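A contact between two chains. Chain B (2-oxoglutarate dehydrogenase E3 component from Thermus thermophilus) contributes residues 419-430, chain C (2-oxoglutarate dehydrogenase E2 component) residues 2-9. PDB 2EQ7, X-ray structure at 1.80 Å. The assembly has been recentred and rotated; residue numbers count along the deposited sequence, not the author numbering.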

# COMPACT_ATOMS: atom_id res chain seq x y z
N PHE B 419 2.16 -15.19 4.66
CA PHE B 419 2.23 -16.23 3.65
C PHE B 419 3.61 -16.88 3.67
O PHE B 419 3.74 -18.09 3.45
CB PHE B 419 1.96 -15.64 2.26
CG PHE B 419 1.76 -16.67 1.19
CD1 PHE B 419 0.74 -17.62 1.30
CD2 PHE B 419 2.57 -16.69 0.05
CE1 PHE B 419 0.53 -18.56 0.29
CE2 PHE B 419 2.37 -17.63 -0.96
CZ PHE B 419 1.35 -18.57 -0.84
N PHE B 420 4.64 -16.08 3.95
CA PHE B 420 6.01 -16.57 4.00
C PHE B 420 6.42 -17.01 5.41
O PHE B 420 7.60 -17.28 5.66
CB PHE B 420 6.98 -15.50 3.49
CG PHE B 420 6.79 -15.13 2.04
CD1 PHE B 420 6.09 -15.96 1.17
CD2 PHE B 420 7.34 -13.96 1.53
CE1 PHE B 420 5.95 -15.63 -0.18
CE2 PHE B 420 7.21 -13.62 0.18
CZ PHE B 420 6.51 -14.46 -0.67
N LYS B 421 5.46 -17.09 6.32
CA LYS B 421 5.73 -17.49 7.70
C LYS B 421 6.84 -16.63 8.31
O LYS B 421 7.68 -17.12 9.06
CB LYS B 421 6.14 -18.97 7.75
CG LYS B 421 5.14 -19.90 7.09
CD LYS B 421 5.58 -21.36 7.20
CE LYS B 421 4.68 -22.27 6.37
NZ LYS B 421 3.25 -22.13 6.75
N ALA B 422 6.82 -15.34 7.98
CA ALA B 422 7.83 -14.41 8.47
C ALA B 422 7.73 -14.10 9.96
O ALA B 422 6.68 -14.28 10.58
CB ALA B 422 7.75 -13.11 7.67
N SER B 423 8.84 -13.64 10.52
CA SER B 423 8.88 -13.27 11.92
C SER B 423 8.74 -11.75 11.96
O SER B 423 8.85 -11.09 10.93
CB SER B 423 10.23 -13.65 12.53
OG SER B 423 11.27 -12.91 11.93
N ALA B 424 8.49 -11.20 13.15
CA ALA B 424 8.36 -9.76 13.28
C ALA B 424 9.69 -9.11 12.89
O ALA B 424 9.72 -8.04 12.28
CB ALA B 424 8.00 -9.40 14.72
N GLU B 425 10.79 -9.77 13.24
CA GLU B 425 12.11 -9.26 12.90
C GLU B 425 12.29 -9.18 11.39
O GLU B 425 12.83 -8.20 10.87
CB GLU B 425 13.20 -10.15 13.50
CG GLU B 425 14.60 -9.74 13.09
CD GLU B 425 15.68 -10.65 13.66
OE1 GLU B 425 15.33 -11.65 14.32
OE2 GLU B 425 16.87 -10.36 13.43
N ASP B 426 11.85 -10.22 10.68
CA ASP B 426 11.95 -10.27 9.23
C ASP B 426 11.27 -9.07 8.58
O ASP B 426 11.84 -8.41 7.71
CB ASP B 426 11.31 -11.56 8.71
CG ASP B 426 12.16 -12.79 8.97
OD1 ASP B 426 11.59 -13.86 9.27
OD2 ASP B 426 13.40 -12.68 8.86
N LEU B 427 10.04 -8.80 9.01
CA LEU B 427 9.27 -7.69 8.47
C LEU B 427 9.86 -6.35 8.89
O LEU B 427 9.98 -5.44 8.08
CB LEU B 427 7.81 -7.79 8.94
CG LEU B 427 6.83 -6.70 8.49
CD1 LEU B 427 6.89 -6.53 6.98
CD2 LEU B 427 5.42 -7.07 8.94
N GLY B 428 10.23 -6.24 10.16
CA GLY B 428 10.80 -5.00 10.66
C GLY B 428 12.14 -4.63 10.05
O GLY B 428 12.47 -3.45 9.95
N ARG B 429 12.90 -5.64 9.65
CA ARG B 429 14.22 -5.44 9.05
C ARG B 429 14.16 -5.14 7.56
O ARG B 429 15.11 -4.60 6.99
CB ARG B 429 15.08 -6.69 9.26
CG ARG B 429 15.57 -6.90 10.68
CD ARG B 429 16.93 -6.27 10.87
NE ARG B 429 17.58 -6.72 12.10
CZ ARG B 429 18.86 -6.50 12.38
NH1 ARG B 429 19.38 -6.94 13.52
NH2 ARG B 429 19.63 -5.85 11.51
N ALA B 430 13.06 -5.50 6.91
CA ALA B 430 12.92 -5.27 5.48
C ALA B 430 12.96 -3.79 5.13
O ALA B 430 12.54 -2.93 5.91
CB ALA B 430 11.62 -5.89 4.98
N ALA C 2 17.64 -19.00 3.31
CA ALA C 2 16.80 -18.83 4.48
C ALA C 2 16.24 -17.42 4.60
O ALA C 2 16.48 -16.57 3.74
CB ALA C 2 17.59 -19.18 5.74
N MET C 3 15.50 -17.18 5.67
CA MET C 3 14.91 -15.87 5.92
C MET C 3 15.98 -14.97 6.54
O MET C 3 16.81 -15.43 7.32
CB MET C 3 13.71 -15.99 6.86
CG MET C 3 12.55 -16.79 6.29
SD MET C 3 11.89 -16.04 4.79
CE MET C 3 10.67 -14.90 5.47
N PRO C 4 15.96 -13.67 6.20
CA PRO C 4 16.90 -12.67 6.71
C PRO C 4 17.18 -12.70 8.21
O PRO C 4 18.33 -12.53 8.63
CB PRO C 4 16.27 -11.36 6.26
CG PRO C 4 15.69 -11.73 4.94
CD PRO C 4 15.01 -13.05 5.25
N ALA C 5 16.15 -12.91 9.02
CA ALA C 5 16.33 -12.96 10.47
C ALA C 5 17.01 -14.26 10.89
O ALA C 5 17.72 -14.30 11.90
CB ALA C 5 14.98 -12.82 11.18
N ALA C 6 16.80 -15.31 10.11
CA ALA C 6 17.40 -16.61 10.40
C ALA C 6 18.90 -16.52 10.18
O ALA C 6 19.69 -17.04 10.97
CB ALA C 6 16.80 -17.67 9.48
N GLU C 7 19.29 -15.85 9.10
CA GLU C 7 20.70 -15.67 8.77
C GLU C 7 21.38 -14.83 9.84
O GLU C 7 22.55 -15.05 10.16
CB GLU C 7 20.84 -14.98 7.41
CG GLU C 7 20.28 -15.80 6.25
CD GLU C 7 20.39 -15.07 4.92
OE1 GLU C 7 20.05 -15.68 3.88
OE2 GLU C 7 20.81 -13.90 4.91
N ARG C 8 20.64 -13.87 10.39
CA ARG C 8 21.17 -12.99 11.43
C ARG C 8 21.40 -13.80 12.71
O ARG C 8 22.40 -13.60 13.40
CB ARG C 8 20.18 -11.85 11.70
CG ARG C 8 20.64 -10.81 12.72
CD ARG C 8 20.48 -11.31 14.15
NE ARG C 8 19.08 -11.56 14.50
CZ ARG C 8 18.67 -12.01 15.68
NH1 ARG C 8 19.55 -12.26 16.64
NH2 ARG C 8 17.38 -12.21 15.90
N LEU C 9 20.48 -14.71 13.00
CA LEU C 9 20.59 -15.55 14.19
C LEU C 9 21.71 -16.58 14.05
O LEU C 9 22.39 -16.89 15.02
CB LEU C 9 19.26 -16.27 14.44
CG LEU C 9 19.18 -17.14 15.70
CD1 LEU C 9 19.42 -16.29 16.94
CD2 LEU C 9 17.82 -17.82 15.77

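Two short helical segments, 424-429 of the E3 chain and the first turn of the E2 helix that begins at Pro4(C), meet near their N-terminal ends. Their axes come within 8.9 Å and their N-to-C directions differ by 106°, so the helices cross rather than run alongside each other, and the contact is compact, burying 390 Å² over both sides. The backbones draw nearest at Asp426(B) and Ala5(C), whose CA atoms lie 5.3 Å apart; a methyl group is all the side chain that Ala5(C) brings to this close approach.

Asp426(B) covers the most surface and works on both chains. Its CA-to-CB bond points sideways, but the carboxylate comes nearer to chain C, where OD2 accepts a hydrogen bond from Ala5(C) N at 2.8 Å. This amide lies in the first turn of its helix, where backbone NH groups have no preceding helical carbonyl to bond, so a carboxylate from the partner chain is a fitting acceptor. The position of OD2 is less certain than the rest, because the model places it too close to a neighbouring atom. The other oxygen, OD1, faces its own chain and accepts from Ser423(B) N at 3.0 Å. Asp426(B) N donates to Ser423(B) OG at 3.0 Å, the bond that caps the E3 helix, and the two residues are thus tied in both directions, which helps to place the carboxylate.

Met3(C), the N-cap residue of the E2 helix, covers almost as much area. Its CA-to-CB bond points toward chain B, and with all three chi angles in m the side chain sets its terminal methyl against the loop before the E3 helix: CE lies 4.1 Å from Ala422(B) CB, 4.2 Å from Phe420(B) CB and 3.9 Å from Phe420(B) O. The two CB contacts are apolar; the nearest atom, the carbonyl oxygen Phe420(B) O, is in van der Waals contact with CE, and the Phe420(B) ring itself leads away.

Glu425(B), one residue before the aspartate, supplies the charged part. Extended, with chi1 and chi2 both t, it meets Arg8(C) in a two-pronged salt bridge: Arg8(C) NH2 donates to Glu425(B) OE1 at 2.6 Å, and Arg8(C) NE donates to Glu425(B) OE2 at 2.7 Å. OE1 lies near the guanidinium plane, at its edge, where the N-H bonds point. The same glutamate packs its CD 3.4 Å from Ala5(C) CB, so the alanine methyl sits beside the ion pair. Arg429(B), one turn further along, brings its guanidinium nitrogen NH1 to 4.1 Å from Arg8(C) CG, a van der Waals contact against the aliphatic stem of the bridge's arginine.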